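Local coordinates for protein Ent-copalyl diphosphate synthase (Streptomyces platensis, PDB 5BP8) that is a bacterial class II terpene cyclase, a largely helical protein related to squalene-hopene cyclases, at residues Tyr32-Leu37 against Leu51-Lys56; Ala78-Leu83 against Val196-Thr201. One frame throughout, in Å; residues are numbered along the deposited sequence.

Contact 1 (Tyr32-Leu37 against Leu51-Lys56); sequences YDTARL and LGYLAK
Thr34 and Tyr53 meet at about a right angle, the methyl of one against the ring of the other. Thr34 CG2 comes to 3.7 Å from Tyr53 CD2, at a slant to the ring. The Thr34 methyl is turned there because CG2 lies anti to the backbone N (chi1 of OG1 -62°). Thr34 OG1 hydrogen-bonds to Ser30 O, one turn back, and also to the backbone N of Val253. The Tyr53 ring is placed by a CG anti to its own backbone N, and it also rests on Pro252.

Beside this pair, Leu54 spreads both methyls over Ala35. Leu54 CD2 lies 4.0 Å from Ala35 CB, and Leu54 CD1 lies 4.1 Å from Ala35 CA. No hydrogen bond joins the two segments, and the contact is apolar packing of modest size, 168 Å². Ala35 and Leu54 are the nearest backbone pair, with CA atoms 7.1 Å apart.

The axes of segments 32-37 and 51-56 approach to 9.7 Å, with 136° between their N-to-C directions. Helix 31-40 meets helix 47-57 through Thr34 and Ala35. Ala35 also touches Ser77 and Ala81 of helix 72-86, while Asp33, Arg36 and Leu37 meet helix 221-228.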
loop_
_atom_site.group_PDB
_atom_site.type_symbol
_atom_site.label_atom_id
_atom_site.label_comp_id
_atom_site.label_asym_id
_atom_site.label_seq_id
_atom_site.Cartn_x
_atom_site.Cartn_y
_atom_site.Cartn_z
ATOM N N TYR A 32 5.266 -4.849 9.951
ATOM C CA TYR A 32 5.557 -3.530 10.571
ATOM C C TYR A 32 4.595 -3.145 11.704
ATOM O O TYR A 32 5.035 -2.899 12.838
ATOM C CB TYR A 32 5.620 -2.380 9.531
ATOM C CG TYR A 32 5.837 -1.065 10.226
ATOM C CD1 TYR A 32 7.115 -0.635 10.556
ATOM C CD2 TYR A 32 4.768 -0.284 10.643
ATOM C CE1 TYR A 32 7.322 0.528 11.248
ATOM C CE2 TYR A 32 4.971 0.898 11.356
ATOM C CZ TYR A 32 6.262 1.300 11.658
ATOM O OH TYR A 32 6.513 2.481 12.354
ATOM N N ASP A 33 3.276 -3.103 11.431
ATOM C CA ASP A 33 2.349 -2.639 12.461
ATOM C C ASP A 33 2.136 -3.717 13.515
ATOM O O ASP A 33 1.832 -3.413 14.660
ATOM C CB ASP A 33 0.969 -2.200 11.925
ATOM C CG ASP A 33 0.858 -0.689 11.715
ATOM O OD1 ASP A 33 1.760 -0.087 11.098
ATOM O OD2 ASP A 33 -0.162 -0.098 12.104
ATOM N N THR A 34 2.235 -4.976 13.136
ATOM C CA THR A 34 2.092 -6.033 14.116
ATOM C C THR A 34 3.149 -5.854 15.213
ATOM O O THR A 34 2.838 -5.941 16.441
ATOM C CB THR A 34 2.204 -7.420 13.426
ATOM O OG1 THR A 34 1.144 -7.575 12.477
ATOM C CG2 THR A 34 2.127 -8.514 14.434
ATOM N N ALA A 35 4.387 -5.591 14.789
ATOM C CA ALA A 35 5.464 -5.291 15.722
ATOM C C ALA A 35 5.217 -3.980 16.503
ATOM O O ALA A 35 5.448 -3.920 17.729
ATOM C CB ALA A 35 6.795 -5.241 14.998
ATOM N N ARG A 36 4.742 -2.939 15.816
ATOM C CA ARG A 36 4.416 -1.701 16.512
ATOM C C ARG A 36 3.409 -1.953 17.658
ATOM O O ARG A 36 3.569 -1.368 18.744
ATOM C CB ARG A 36 3.909 -0.602 15.582
ATOM C CG ARG A 36 4.950 0.008 14.628
ATOM C CD ARG A 36 6.163 0.649 15.315
ATOM N NE ARG A 36 7.113 -0.388 15.695
ATOM C CZ ARG A 36 7.778 -0.442 16.840
ATOM N NH1 ARG A 36 8.534 -1.517 17.094
ATOM N NH2 ARG A 36 7.738 0.561 17.714
ATOM N N LEU A 37 2.390 -2.794 17.433
ATOM C CA LEU A 37 1.435 -3.065 18.498
ATOM C C LEU A 37 2.032 -3.824 19.649
ATOM O O LEU A 37 1.652 -3.595 20.819
ATOM C CB LEU A 37 0.170 -3.744 17.957
ATOM C CG LEU A 37 -0.696 -2.895 17.013
ATOM C CD1 LEU A 37 -2.008 -3.607 16.728
ATOM C CD2 LEU A 37 -0.942 -1.508 17.566
ATOM N N LEU A 51 3.260 -11.782 18.861
ATOM C CA LEU A 51 4.609 -12.282 19.085
ATOM C C LEU A 51 4.859 -13.542 18.282
ATOM O O LEU A 51 5.923 -13.685 17.651
ATOM C CB LEU A 51 4.851 -12.540 20.592
ATOM C CG LEU A 51 4.994 -11.286 21.439
ATOM C CD1 LEU A 51 4.842 -11.588 22.929
ATOM C CD2 LEU A 51 6.334 -10.628 21.161
ATOM N N GLY A 52 3.860 -14.436 18.243
ATOM C CA GLY A 52 3.940 -15.651 17.454
ATOM C C GLY A 52 4.134 -15.361 15.985
ATOM O O GLY A 52 4.947 -16.003 15.317
ATOM N N TYR A 53 3.402 -14.378 15.488
ATOM C CA TYR A 53 3.496 -13.978 14.085
ATOM C C TYR A 53 4.876 -13.492 13.752
ATOM O O TYR A 53 5.418 -13.817 12.655
ATOM C CB TYR A 53 2.426 -12.935 13.806
ATOM C CG TYR A 53 2.416 -12.349 12.423
ATOM C CD1 TYR A 53 1.662 -12.925 11.395
ATOM C CD2 TYR A 53 3.116 -11.210 12.150
ATOM C CE1 TYR A 53 1.630 -12.365 10.112
ATOM C CE2 TYR A 53 3.062 -10.637 10.867
ATOM C CZ TYR A 53 2.323 -11.235 9.869
ATOM O OH TYR A 53 2.301 -10.685 8.598
ATOM N N LEU A 54 5.437 -12.652 14.624
ATOM C CA LEU A 54 6.796 -12.175 14.430
ATOM C C LEU A 54 7.779 -13.348 14.374
ATOM O O LEU A 54 8.620 -13.396 13.496
ATOM C CB LEU A 54 7.223 -11.187 15.512
ATOM C CG LEU A 54 6.435 -9.865 15.550
ATOM C CD1 LEU A 54 6.948 -8.971 16.662
ATOM C CD2 LEU A 54 6.486 -9.131 14.210
ATOM N N ALA A 55 7.674 -14.286 15.307
ATOM C CA ALA A 55 8.555 -15.459 15.282
ATOM C C ALA A 55 8.407 -16.282 13.992
ATOM O O ALA A 55 9.411 -16.729 13.401
ATOM C CB ALA A 55 8.284 -16.340 16.497
ATOM N N LYS A 56 7.167 -16.531 13.576
ATOM C CA LYS A 56 6.874 -17.309 12.346
ATOM C C LYS A 56 7.373 -16.611 11.095
ATOM O O LYS A 56 7.880 -17.256 10.182
ATOM C CB LYS A 56 5.362 -17.551 12.191
ATOM C CG LYS A 56 4.939 -18.178 10.860
ATOM C CD LYS A 56 3.427 -18.314 10.730
ATOM C CE LYS A 56 3.063 -18.836 9.348
ATOM N NZ LYS A 56 1.619 -18.664 9.006
#

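Contact 2 (Ala78-Leu83 against Val196-Thr201); sequences AVEALL and VTRDGT
A partly buried salt-bridge cluster joins helix 72-86 to the loop after helix 193-196. Its link here is Glu80 with Arg198, whose side chains approach from opposite directions. Arg198 NH1 donates to Glu80 OE2 at 2.8 Å. The bond is bent, with an N-H...O angle of 133°. The nitrogen sits above the carboxylate plane, 53° out of it, and the oxygen is tilted from the guanidinium plane. The two planes stand 59° apart, and Arg198 NH2 stays 3.9 Å from Glu80 OE2, so the pair is held by one N-H and not by a flat two-bond fork.

The Glu80 chain leaves its helix with CG anti to the backbone N and then bends at chi2, which turns the carboxylate to the arginine. Both of its oxygens have further partners: OE1 takes Arg36 and Ser39, and OE2 meets Thr84 OG1. Arg198 NH1 is also paired with Asp137, and NH2 bonds to Ser39. Glu80, shared by Arg36 and Arg198, and Asp137 probably offset the two positive charges.

On the loop side, Asp199 N bonds to Thr197 OG1 at 3.1 Å. The acceptor lies two residues back, which defines an ST turn; Arg198 at its middle reaches the interhelical charge cluster.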
loop_
_atom_site.group_PDB
_atom_site.type_symbol
_atom_site.label_atom_id
_atom_site.label_comp_id
_atom_site.label_asym_id
_atom_site.label_seq_id
_atom_site.Cartn_x
_atom_site.Cartn_y
_atom_site.Cartn_z
ATOM N N ALA A 78 10.377 -5.050 14.086
ATOM C CA ALA A 78 10.371 -6.322 14.819
ATOM C C ALA A 78 11.419 -6.376 15.922
ATOM O O ALA A 78 11.118 -6.766 17.089
ATOM C CB ALA A 78 10.565 -7.480 13.850
ATOM N N VAL A 79 12.639 -5.971 15.587
ATOM C CA VAL A 79 13.716 -5.968 16.571
ATOM C C VAL A 79 13.405 -5.032 17.747
ATOM O O VAL A 79 13.546 -5.419 18.947
ATOM C CB VAL A 79 15.074 -5.645 15.911
ATOM C CG1 VAL A 79 16.150 -5.342 16.949
ATOM C CG2 VAL A 79 15.490 -6.778 14.985
ATOM N N GLU A 80 12.936 -3.824 17.432
ATOM C CA GLU A 80 12.578 -2.895 18.495
ATOM C C GLU A 80 11.477 -3.485 19.391
ATOM O O GLU A 80 11.571 -3.395 20.645
ATOM C CB GLU A 80 12.153 -1.540 17.928
ATOM C CG GLU A 80 12.145 -0.420 18.971
ATOM C CD GLU A 80 10.928 -0.416 19.867
ATOM O OE1 GLU A 80 9.832 -0.888 19.444
ATOM O OE2 GLU A 80 11.061 0.060 21.028
ATOM N N ALA A 81 10.461 -4.101 18.777
ATOM C CA ALA A 81 9.355 -4.694 19.529
ATOM C C ALA A 81 9.849 -5.818 20.424
ATOM O O ALA A 81 9.438 -5.922 21.611
ATOM C CB ALA A 81 8.280 -5.192 18.608
ATOM N N LEU A 82 10.728 -6.663 19.894
ATOM C CA LEU A 82 11.247 -7.773 20.694
ATOM C C LEU A 82 12.093 -7.296 21.863
ATOM O O LEU A 82 11.960 -7.835 22.979
ATOM C CB LEU A 82 12.012 -8.796 19.838
ATOM C CG LEU A 82 11.133 -9.575 18.833
ATOM C CD1 LEU A 82 11.994 -10.285 17.790
ATOM C CD2 LEU A 82 10.207 -10.571 19.535
ATOM N N LEU A 83 12.921 -6.275 21.649
ATOM C CA LEU A 83 13.718 -5.716 22.750
ATOM C C LEU A 83 12.791 -5.116 23.819
ATOM O O LEU A 83 12.986 -5.313 25.031
ATOM C CB LEU A 83 14.716 -4.681 22.251
ATOM C CG LEU A 83 15.929 -5.204 21.449
ATOM C CD1 LEU A 83 16.601 -4.088 20.668
ATOM C CD2 LEU A 83 16.923 -5.890 22.395
ATOM N N VAL A 196 6.973 9.777 15.442
ATOM C CA VAL A 196 7.155 11.041 16.100
ATOM C C VAL A 196 7.175 10.854 17.615
ATOM O O VAL A 196 8.029 11.435 18.295
ATOM C CB VAL A 196 6.052 12.029 15.673
ATOM C CG1 VAL A 196 6.233 13.367 16.348
ATOM C CG2 VAL A 196 6.055 12.197 14.151
ATOM N N THR A 197 6.278 10.024 18.129
ATOM C CA THR A 197 6.158 9.792 19.546
ATOM C C THR A 197 5.561 8.436 19.817
ATOM O O THR A 197 4.696 8.005 19.076
ATOM C CB THR A 197 5.280 10.872 20.249
ATOM O OG1 THR A 197 5.235 10.612 21.673
ATOM C CG2 THR A 197 3.875 10.899 19.706
ATOM N N ARG A 198 6.028 7.784 20.884
ATOM C CA ARG A 198 5.472 6.512 21.313
ATOM C C ARG A 198 4.174 6.687 22.067
ATOM O O ARG A 198 3.416 5.725 22.220
ATOM C CB ARG A 198 6.461 5.770 22.231
ATOM C CG ARG A 198 7.749 5.398 21.534
ATOM C CD ARG A 198 8.684 4.720 22.509
ATOM N NE ARG A 198 8.120 3.459 22.951
ATOM C CZ ARG A 198 8.402 2.270 22.417
ATOM N NH1 ARG A 198 9.232 2.142 21.380
ATOM N NH2 ARG A 198 7.836 1.195 22.914
ATOM N N ASP A 199 3.955 7.893 22.593
ATOM C CA ASP A 199 2.830 8.176 23.462
ATOM C C ASP A 199 2.593 9.672 23.438
ATOM O O ASP A 199 3.271 10.423 24.110
ATOM C CB ASP A 199 3.127 7.682 24.888
ATOM C CG ASP A 199 1.978 7.879 25.840
ATOM O OD1 ASP A 199 1.089 8.715 25.588
ATOM O OD2 ASP A 199 1.980 7.209 26.913
ATOM N N GLY A 200 1.663 10.102 22.607
ATOM C CA GLY A 200 1.353 11.520 22.465
ATOM C C GLY A 200 0.450 11.766 21.285
ATOM O O GLY A 200 0.159 10.858 20.524
ATOM N N THR A 201 -0.039 12.993 21.148
ATOM C CA THR A 201 -1.085 13.282 20.153
ATOM C C THR A 201 -0.583 14.194 19.051
ATOM O O THR A 201 -0.897 13.977 17.872
ATOM C CB THR A 201 -2.313 13.897 20.835
ATOM O OG1 THR A 201 -1.912 15.039 21.611
ATOM C CG2 THR A 201 -2.921 12.857 21.778
#

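From the N terminus, contact 1 comes first. It closes a short connection, with 13 residues between its segments, and folds helix 47-57 back on helix 31-40. Contact 2 opens only after this, on helix 72-86, and closes a much longer loop of 112 residues at segment 196-201. The two are therefore in series and neither nest nor cross. Their centres are 13 Å apart and they touch directly, through the salt bridge of Arg36 with Glu80. Ser39, further along helix 31-40, bonds to both Glu80 and Arg198. Helix 31-40 thus bridges the apolar packing of contact 1 and the charged cluster of contact 2, tying early helices to a later loop.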